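PDB 3MKB: hemoglobin subunit alpha from Isurus oxyrinchus, which probably binds oxygen reversibly at its haem iron and, with beta subunits, transports it in the blood of the shark. Local coordinates for residues Glu27-Leu32 against Ala53-His58; Gly60-Ala65 against Glu103-Thr108. All blocks are in the same frame, centred on the assembly; numbering follows the deposited sequence.

In the fold
Both contacts belong to one globin domain and share helix 53-70, which lies along the H58 side of the haem. Interaction 1 packs the start of that helix on helix 21-35 and supplies H58, a ligand of the iron; interaction 2, one turn farther on, brings V62 and A65 to the same porphyrin and rests the helix on helix 97-112. Their centres are about 9 Å apart. The two partner helices also meet directly: A28 O lies 3.3 Å from C104 CB, and R31 NE packs against T108 OG1 at 3.3 Å. Helices 21-35, 53-70 and 97-112 thus pack mutually beside the haem.

Interaction 1: Glu27-Leu32 against Ala53-His58; sequences EALARL and AKVQLH. With HEM (protoporphyrin IX containing Fe), chain E.
Distal wall of the haem pocket: here the B and E helices of the globin fold cross, with L29 of helix 21-35 facing V55 and H58 of helix 53-70. The CA atoms of L29 and V55 come within 6.9 Å, and the pair meets well back from the haem, L29 CB to V55 CG1 at 4.1 Å. Farther out, the fork of the leucine does the work. Its CD1 touches the backbone oxygen V55 O at 3.5 Å. Both methyls press on the histidine, L29 CD1 lying 3.6 Å from H58 ND1, and the two side chains cross at about a right angle. With CG anti to the backbone N (chi1 -172°), the H58 ring reaches in over the porphyrin, and its NE2 binds the iron at 2.4 Å, a rather long bond. H87 binds the iron too, giving bis-histidine coordination as in hemichromes. An alanine in place of H58 has no imidazole to offer, and would probably leave the iron without a distal ligand and the L29 methyls facing a gap. The F43 ring meets that of H58 with the planes at about 40°, and Y45, which touches H58, hydrogen-bonds to the haem through OH. On helix 21-35, R31 NH2 donates a hydrogen bond to F112 O of the neighbouring beta subunit; within the segment it grips E27 OE2 in a 2.6 Å salt bridge, OE2 near the guanidinium plane, NH2 on the anti side of the carboxylate and 29° out of its plane.

Interaction 2: Gly60-Ala65 against Glu103-Thr108; sequences GKVIRA and ECILVT. With HEM (protoporphyrin IX containing Fe), chain E.
I105 sends its CD1 methyl to two side chains of helix 53-70 at once, meeting V62 CG1 at 4.2 Å and I63 CD1 at 4.3 Å. The contact is light, burying 89 Å² in all, and purely apolar. I105 points toward its partners and is extended beyond CB (chi2 169°), which carries the terminal methyl across to them. I63 starts off less directly, but its end bends nearer, CD1 turned back from the extended form by a chi2 of -63°. V62 CG1 meets the isoleucine and also borders the porphyrin near C3B, while V62 CG2 sits over the porphyrin, 3.6 Å from haem NB. This is the E helix of the globin fold, which turns one side to the haem and, next to it, another to the G helix, 97-112; V62 stands where the two sides meet and is part of the haem pocket. One turn on, A65 CB reaches the porphyrin methyl CMB at 3.5 Å; K61, next before V62, lies more loosely near haem CMA, its CB at 4.1 Å. I105 also touches L128 of helix 118-135. Within helix 97-112, C104 O accepts two bonds from T108: OG1 donates at 2.9 Å from one face of the carbonyl plane, tilted 24° from it, and the backbone N from the opposite face. That grip fixes the threonine hydroxyl against its own helix, while E27 and A28 of helix 21-35 pack on the T108 side chain.

Interaction 1: Glu27-Leu32 against Ala53-His58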
loop_
_atom_site.group_PDB
_atom_site.type_symbol
_atom_site.label_atom_id
_atom_site.label_comp_id
_atom_site.label_asym_id
_atom_site.label_seq_id
_atom_site.Cartn_x
_atom_site.Cartn_y
_atom_site.Cartn_z
ATOM N N GLU A 27 3.869 -20.699 -10.083
ATOM C CA GLU A 27 2.919 -19.879 -10.841
ATOM C C GLU A 27 2.631 -18.582 -10.082
ATOM O O GLU A 27 2.584 -17.497 -10.659
ATOM C CB GLU A 27 1.620 -20.667 -11.109
ATOM C CG GLU A 27 0.544 -19.791 -11.747
ATOM C CD GLU A 27 -0.651 -20.573 -12.251
ATOM O OE1 GLU A 27 -0.556 -21.818 -12.441
ATOM O OE2 GLU A 27 -1.707 -19.940 -12.425
ATOM N N ALA A 28 2.472 -18.667 -8.757
ATOM C CA ALA A 28 2.150 -17.490 -7.991
ATOM C C ALA A 28 3.349 -16.542 -8.047
ATOM O O ALA A 28 3.157 -15.320 -8.234
ATOM C CB ALA A 28 1.770 -17.837 -6.532
ATOM N N LEU A 29 4.570 -17.079 -7.913
ATOM C CA LEU A 29 5.764 -16.198 -7.935
ATOM C C LEU A 29 5.920 -15.606 -9.362
ATOM O O LEU A 29 6.316 -14.442 -9.506
ATOM C CB LEU A 29 7.037 -16.962 -7.510
ATOM C CG LEU A 29 7.237 -17.296 -6.013
ATOM C CD1 LEU A 29 8.257 -18.478 -5.918
ATOM C CD2 LEU A 29 7.670 -16.026 -5.172
ATOM N N ALA A 30 5.624 -16.391 -10.392
ATOM C CA ALA A 30 5.683 -15.870 -11.786
ATOM C C ALA A 30 4.691 -14.683 -11.984
ATOM O O ALA A 30 5.013 -13.661 -12.610
ATOM C CB ALA A 30 5.423 -16.997 -12.812
ATOM N N ARG A 31 3.492 -14.825 -11.429
ATOM C CA ARG A 31 2.541 -13.694 -11.327
ATOM C C ARG A 31 3.116 -12.495 -10.603
ATOM O O ARG A 31 3.046 -11.405 -11.155
ATOM C CB ARG A 31 1.201 -14.123 -10.704
ATOM C CG ARG A 31 0.474 -15.236 -11.476
ATOM C CD ARG A 31 -0.992 -15.455 -10.936
ATOM N NE ARG A 31 -1.519 -16.586 -11.673
ATOM C CZ ARG A 31 -1.935 -16.546 -12.935
ATOM N NH1 ARG A 31 -2.006 -15.404 -13.583
ATOM N NH2 ARG A 31 -2.329 -17.657 -13.529
ATOM N N LEU A 32 3.683 -12.666 -9.416
ATOM C CA LEU A 32 4.368 -11.591 -8.721
ATOM C C LEU A 32 5.355 -10.821 -9.615
ATOM O O LEU A 32 5.299 -9.629 -9.710
ATOM C CB LEU A 32 5.080 -12.113 -7.482
ATOM C CG LEU A 32 5.731 -11.105 -6.540
ATOM C CD1 LEU A 32 4.786 -10.108 -5.982
ATOM C CD2 LEU A 32 6.532 -11.787 -5.438
ATOM N N ALA A 53 13.875 -23.190 -12.750
ATOM C CA ALA A 53 14.219 -24.138 -11.641
ATOM C C ALA A 53 14.158 -23.499 -10.254
ATOM O O ALA A 53 13.612 -24.081 -9.284
ATOM C CB ALA A 53 15.596 -24.831 -11.863
ATOM N N LYS A 54 14.732 -22.317 -10.147
ATOM C CA LYS A 54 14.843 -21.671 -8.858
ATOM C C LYS A 54 13.514 -21.058 -8.410
ATOM O O LYS A 54 13.243 -20.915 -7.211
ATOM C CB LYS A 54 15.935 -20.605 -8.923
ATOM C CG LYS A 54 17.373 -21.096 -8.671
ATOM C CD LYS A 54 18.368 -19.986 -9.113
ATOM C CE LYS A 54 19.820 -20.427 -8.958
ATOM N NZ LYS A 54 20.730 -19.357 -9.505
ATOM N N VAL A 55 12.690 -20.668 -9.391
ATOM C CA VAL A 55 11.283 -20.246 -9.076
ATOM C C VAL A 55 10.432 -21.413 -8.520
ATOM O O VAL A 55 9.652 -21.234 -7.524
ATOM C CB VAL A 55 10.618 -19.607 -10.326
ATOM C CG1 VAL A 55 9.165 -19.282 -10.089
ATOM C CG2 VAL A 55 11.426 -18.309 -10.756
ATOM N N GLN A 56 10.588 -22.573 -9.131
ATOM C CA GLN A 56 9.939 -23.779 -8.678
ATOM C C GLN A 56 10.329 -24.108 -7.251
ATOM O O GLN A 56 9.499 -24.367 -6.412
ATOM C CB GLN A 56 10.202 -24.927 -9.639
ATOM C CG GLN A 56 9.379 -24.808 -10.906
ATOM C CD GLN A 56 9.691 -25.843 -11.928
ATOM O OE1 GLN A 56 10.820 -26.233 -12.127
ATOM N NE2 GLN A 56 8.687 -26.272 -12.607
ATOM N N LEU A 57 11.616 -24.041 -7.002
ATOM C CA LEU A 57 12.175 -24.300 -5.634
ATOM C C LEU A 57 11.597 -23.408 -4.545
ATOM O O LEU A 57 11.058 -23.905 -3.527
ATOM C CB LEU A 57 13.698 -24.179 -5.643
ATOM C CG LEU A 57 14.415 -24.511 -4.341
ATOM C CD1 LEU A 57 14.178 -26.048 -3.961
ATOM C CD2 LEU A 57 15.951 -24.135 -4.499
ATOM N N HIS A 58 11.674 -22.087 -4.752
ATOM C CA HIS A 58 11.100 -21.135 -3.823
ATOM C C HIS A 58 9.583 -21.298 -3.800
ATOM O O HIS A 58 8.976 -21.267 -2.747
ATOM C CB HIS A 58 11.547 -19.666 -4.163
ATOM C CG HIS A 58 11.135 -18.653 -3.127
ATOM N ND1 HIS A 58 10.599 -17.426 -3.450
ATOM C CD2 HIS A 58 11.114 -18.722 -1.773
ATOM C CE1 HIS A 58 10.291 -16.776 -2.343
ATOM N NE2 HIS A 58 10.604 -17.539 -1.308
HETATM C CHA HEM E . 13.484 -18.426 1.031
HETATM C CHB HEM E . 8.966 -19.096 2.573
HETATM C CHC HEM E . 7.542 -14.849 0.603
HETATM C CHD HEM E . 12.122 -13.960 -0.576
HETATM C C1A HEM E . 12.399 -18.993 1.661
HETATM C C2A HEM E . 12.360 -20.238 2.386
HETATM C C3A HEM E . 11.109 -20.438 2.854
HETATM C C4A HEM E . 10.309 -19.316 2.371
HETATM C CMA HEM E . 10.546 -21.626 3.721
HETATM C CAA HEM E . 13.651 -21.031 2.654
HETATM C CBA HEM E . 14.013 -20.375 4.028
HETATM C CGA HEM E . 15.029 -21.170 4.788
HETATM O O1A HEM E . 15.804 -21.918 4.107
HETATM O O2A HEM E . 15.083 -21.065 6.052
HETATM C C1B HEM E . 8.213 -18.000 2.191
HETATM C C2B HEM E . 6.828 -17.779 2.539
HETATM C C3B HEM E . 6.429 -16.629 1.972
HETATM C C4B HEM E . 7.553 -16.053 1.277
HETATM C CMB HEM E . 5.908 -18.704 3.386
HETATM C CAB HEM E . 5.043 -15.942 2.073
HETATM C CBB HEM E . 3.874 -16.545 2.353
HETATM C C1C HEM E . 8.644 -14.196 0.081
HETATM C C2C HEM E . 8.643 -12.912 -0.623
HETATM C C3C HEM E . 9.922 -12.650 -0.991
HETATM C C4C HEM E . 10.757 -13.768 -0.513
HETATM C CMC HEM E . 7.329 -12.121 -0.890
HETATM C CAC HEM E . 10.377 -11.387 -1.772
HETATM C CBC HEM E . 9.546 -10.798 -2.681
HETATM C C1D HEM E . 12.854 -15.115 -0.301
HETATM C C2D HEM E . 14.208 -15.295 -0.750
HETATM C C3D HEM E . 14.661 -16.669 -0.349
HETATM C C4D HEM E . 13.533 -17.182 0.415
HETATM C CMD HEM E . 15.056 -14.301 -1.594
HETATM C CAD HEM E . 16.084 -17.259 -0.667
HETATM C CBD HEM E . 16.148 -18.240 -1.879
HETATM C CGD HEM E . 16.092 -17.634 -3.301
HETATM O O1D HEM E . 16.836 -16.649 -3.646
HETATM O O2D HEM E . 15.298 -18.127 -4.152
HETATM N NA HEM E . 11.144 -18.484 1.672
HETATM N NB HEM E . 8.644 -16.903 1.405
HETATM N NC HEM E . 9.935 -14.633 0.121
HETATM N ND HEM E . 12.463 -16.263 0.397
HETATM FE FE HEM E . 10.519 -16.591 0.907
#

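Interaction 2: Gly60-Ala65 against Glu103-Thr108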
loop_
_atom_site.group_PDB
_atom_site.type_symbol
_atom_site.label_atom_id
_atom_site.label_comp_id
_atom_site.label_asym_id
_atom_site.label_seq_id
_atom_site.Cartn_x
_atom_site.Cartn_y
_atom_site.Cartn_z
ATOM N N GLY A 60 7.629 -23.944 -4.198
ATOM C CA GLY A 60 7.199 -25.085 -3.342
ATOM C C GLY A 60 7.326 -24.746 -1.873
ATOM O O GLY A 60 6.404 -25.022 -1.042
ATOM N N LYS A 61 8.485 -24.192 -1.522
ATOM C CA LYS A 61 8.751 -23.762 -0.136
ATOM C C LYS A 61 7.690 -22.790 0.345
ATOM O O LYS A 61 7.182 -22.942 1.455
ATOM C CB LYS A 61 10.130 -23.136 -0.027
ATOM C CG LYS A 61 11.249 -24.167 -0.279
ATOM C CD LYS A 61 12.661 -23.534 -0.351
ATOM C CE LYS A 61 13.714 -24.641 -0.548
ATOM N NZ LYS A 61 14.990 -23.968 -0.843
ATOM N N VAL A 62 7.364 -21.763 -0.465
ATOM C CA VAL A 62 6.226 -20.902 -0.125
ATOM C C VAL A 62 4.920 -21.685 0.180
ATOM O O VAL A 62 4.322 -21.538 1.273
ATOM C CB VAL A 62 5.965 -19.805 -1.241
ATOM C CG1 VAL A 62 4.682 -19.030 -0.943
ATOM C CG2 VAL A 62 7.140 -18.832 -1.275
ATOM N N ILE A 63 4.503 -22.534 -0.758
ATOM C CA ILE A 63 3.218 -23.175 -0.670
ATOM C C ILE A 63 3.278 -24.242 0.424
ATOM O O ILE A 63 2.306 -24.352 1.208
ATOM C CB ILE A 63 2.722 -23.744 -2.034
ATOM C CG1 ILE A 63 2.477 -22.613 -3.035
ATOM C CG2 ILE A 63 1.463 -24.606 -1.834
ATOM C CD1 ILE A 63 1.388 -21.601 -2.684
ATOM N N ARG A 64 4.412 -24.959 0.538
ATOM C CA ARG A 64 4.507 -25.938 1.664
ATOM C C ARG A 64 4.282 -25.252 2.984
ATOM O O ARG A 64 3.577 -25.824 3.857
ATOM C CB ARG A 64 5.798 -26.744 1.680
ATOM C CG ARG A 64 5.756 -27.957 0.715
ATOM C CD ARG A 64 7.193 -28.566 0.578
ATOM N NE ARG A 64 7.375 -29.098 -0.770
ATOM C CZ ARG A 64 8.210 -28.590 -1.677
ATOM N NH1 ARG A 64 8.279 -29.159 -2.888
ATOM N NH2 ARG A 64 9.004 -27.551 -1.361
ATOM N N ALA A 65 4.863 -24.047 3.135
ATOM C CA ALA A 65 4.720 -23.245 4.339
ATOM C C ALA A 65 3.293 -22.718 4.564
ATOM O O ALA A 65 2.781 -22.644 5.711
ATOM C CB ALA A 65 5.755 -22.077 4.352
ATOM N N GLU A 103 -1.962 -11.881 -3.098
ATOM C CA GLU A 103 -2.924 -11.710 -4.160
ATOM C C GLU A 103 -2.609 -12.572 -5.392
ATOM O O GLU A 103 -3.517 -13.114 -6.045
ATOM C CB GLU A 103 -2.999 -10.229 -4.530
ATOM C CG GLU A 103 -4.171 -9.927 -5.519
ATOM C CD GLU A 103 -5.580 -10.156 -4.917
ATOM O OE1 GLU A 103 -6.543 -10.338 -5.690
ATOM O OE2 GLU A 103 -5.721 -10.095 -3.680
ATOM N N CYS A 104 -1.322 -12.715 -5.690
ATOM C CA CYS A 104 -0.848 -13.633 -6.716
ATOM C C CYS A 104 -1.158 -15.113 -6.380
ATOM O O CYS A 104 -1.466 -15.841 -7.268
ATOM C CB CYS A 104 0.673 -13.467 -6.967
ATOM S SG CYS A 104 0.977 -11.910 -7.746
ATOM N N ILE A 105 -1.123 -15.510 -5.106
ATOM C CA ILE A 105 -1.554 -16.859 -4.749
ATOM C C ILE A 105 -3.049 -17.006 -4.975
ATOM O O ILE A 105 -3.517 -18.037 -5.495
ATOM C CB ILE A 105 -1.211 -17.217 -3.236
ATOM C CG1 ILE A 105 0.302 -17.409 -3.061
ATOM C CG2 ILE A 105 -1.885 -18.571 -2.856
ATOM C CD1 ILE A 105 0.785 -17.501 -1.601
ATOM N N LEU A 106 -3.812 -15.978 -4.608
ATOM C CA LEU A 106 -5.274 -16.047 -4.737
ATOM C C LEU A 106 -5.627 -16.144 -6.216
ATOM O O LEU A 106 -6.491 -16.927 -6.597
ATOM C CB LEU A 106 -5.927 -14.818 -4.146
ATOM C CG LEU A 106 -5.826 -14.751 -2.594
ATOM C CD1 LEU A 106 -6.410 -13.417 -2.191
ATOM C CD2 LEU A 106 -6.594 -15.931 -1.919
ATOM N N VAL A 107 -5.010 -15.290 -7.040
ATOM C CA VAL A 107 -5.264 -15.383 -8.493
ATOM C C VAL A 107 -4.924 -16.748 -9.112
ATOM O O VAL A 107 -5.645 -17.269 -9.958
ATOM C CB VAL A 107 -4.589 -14.233 -9.245
ATOM C CG1 VAL A 107 -4.561 -14.540 -10.812
ATOM C CG2 VAL A 107 -5.254 -12.924 -8.829
ATOM N N THR A 108 -3.810 -17.335 -8.710
ATOM C CA THR A 108 -3.461 -18.702 -9.094
ATOM C C THR A 108 -4.576 -19.666 -8.724
ATOM O O THR A 108 -4.909 -20.571 -9.512
ATOM C CB THR A 108 -2.117 -19.160 -8.425
ATOM O OG1 THR A 108 -1.061 -18.292 -8.831
ATOM C CG2 THR A 108 -1.765 -20.641 -8.687
HETATM C CHA HEM E . 13.484 -18.426 1.031
HETATM C CHB HEM E . 8.966 -19.096 2.573
HETATM C CHC HEM E . 7.542 -14.849 0.603
HETATM C CHD HEM E . 12.122 -13.960 -0.576
HETATM C C1A HEM E . 12.399 -18.993 1.661
HETATM C C2A HEM E . 12.360 -20.238 2.386
HETATM C C3A HEM E . 11.109 -20.438 2.854
HETATM C C4A HEM E . 10.309 -19.316 2.371
HETATM C CMA HEM E . 10.546 -21.626 3.721
HETATM C CAA HEM E . 13.651 -21.031 2.654
HETATM C CBA HEM E . 14.013 -20.375 4.028
HETATM C CGA HEM E . 15.029 -21.170 4.788
HETATM O O1A HEM E . 15.804 -21.918 4.107
HETATM O O2A HEM E . 15.083 -21.065 6.052
HETATM C C1B HEM E . 8.213 -18.000 2.191
HETATM C C2B HEM E . 6.828 -17.779 2.539
HETATM C C3B HEM E . 6.429 -16.629 1.972
HETATM C C4B HEM E . 7.553 -16.053 1.277
HETATM C CMB HEM E . 5.908 -18.704 3.386
HETATM C CAB HEM E . 5.043 -15.942 2.073
HETATM C CBB HEM E . 3.874 -16.545 2.353
HETATM C C1C HEM E . 8.644 -14.196 0.081
HETATM C C2C HEM E . 8.643 -12.912 -0.623
HETATM C C3C HEM E . 9.922 -12.650 -0.991
HETATM C C4C HEM E . 10.757 -13.768 -0.513
HETATM C CMC HEM E . 7.329 -12.121 -0.890
HETATM C CAC HEM E . 10.377 -11.387 -1.772
HETATM C CBC HEM E . 9.546 -10.798 -2.681
HETATM C C1D HEM E . 12.854 -15.115 -0.301
HETATM C C2D HEM E . 14.208 -15.295 -0.750
HETATM C C3D HEM E . 14.661 -16.669 -0.349
HETATM C C4D HEM E . 13.533 -17.182 0.415
HETATM C CMD HEM E . 15.056 -14.301 -1.594
HETATM C CAD HEM E . 16.084 -17.259 -0.667
HETATM C CBD HEM E . 16.148 -18.240 -1.879
HETATM C CGD HEM E . 16.092 -17.634 -3.301
HETATM O O1D HEM E . 16.836 -16.649 -3.646
HETATM O O2D HEM E . 15.298 -18.127 -4.152
HETATM N NA HEM E . 11.144 -18.484 1.672
HETATM N NB HEM E . 8.644 -16.903 1.405
HETATM N NC HEM E . 9.935 -14.633 0.121
HETATM N ND HEM E . 12.463 -16.263 0.397
HETATM FE FE HEM E . 10.519 -16.591 0.907
#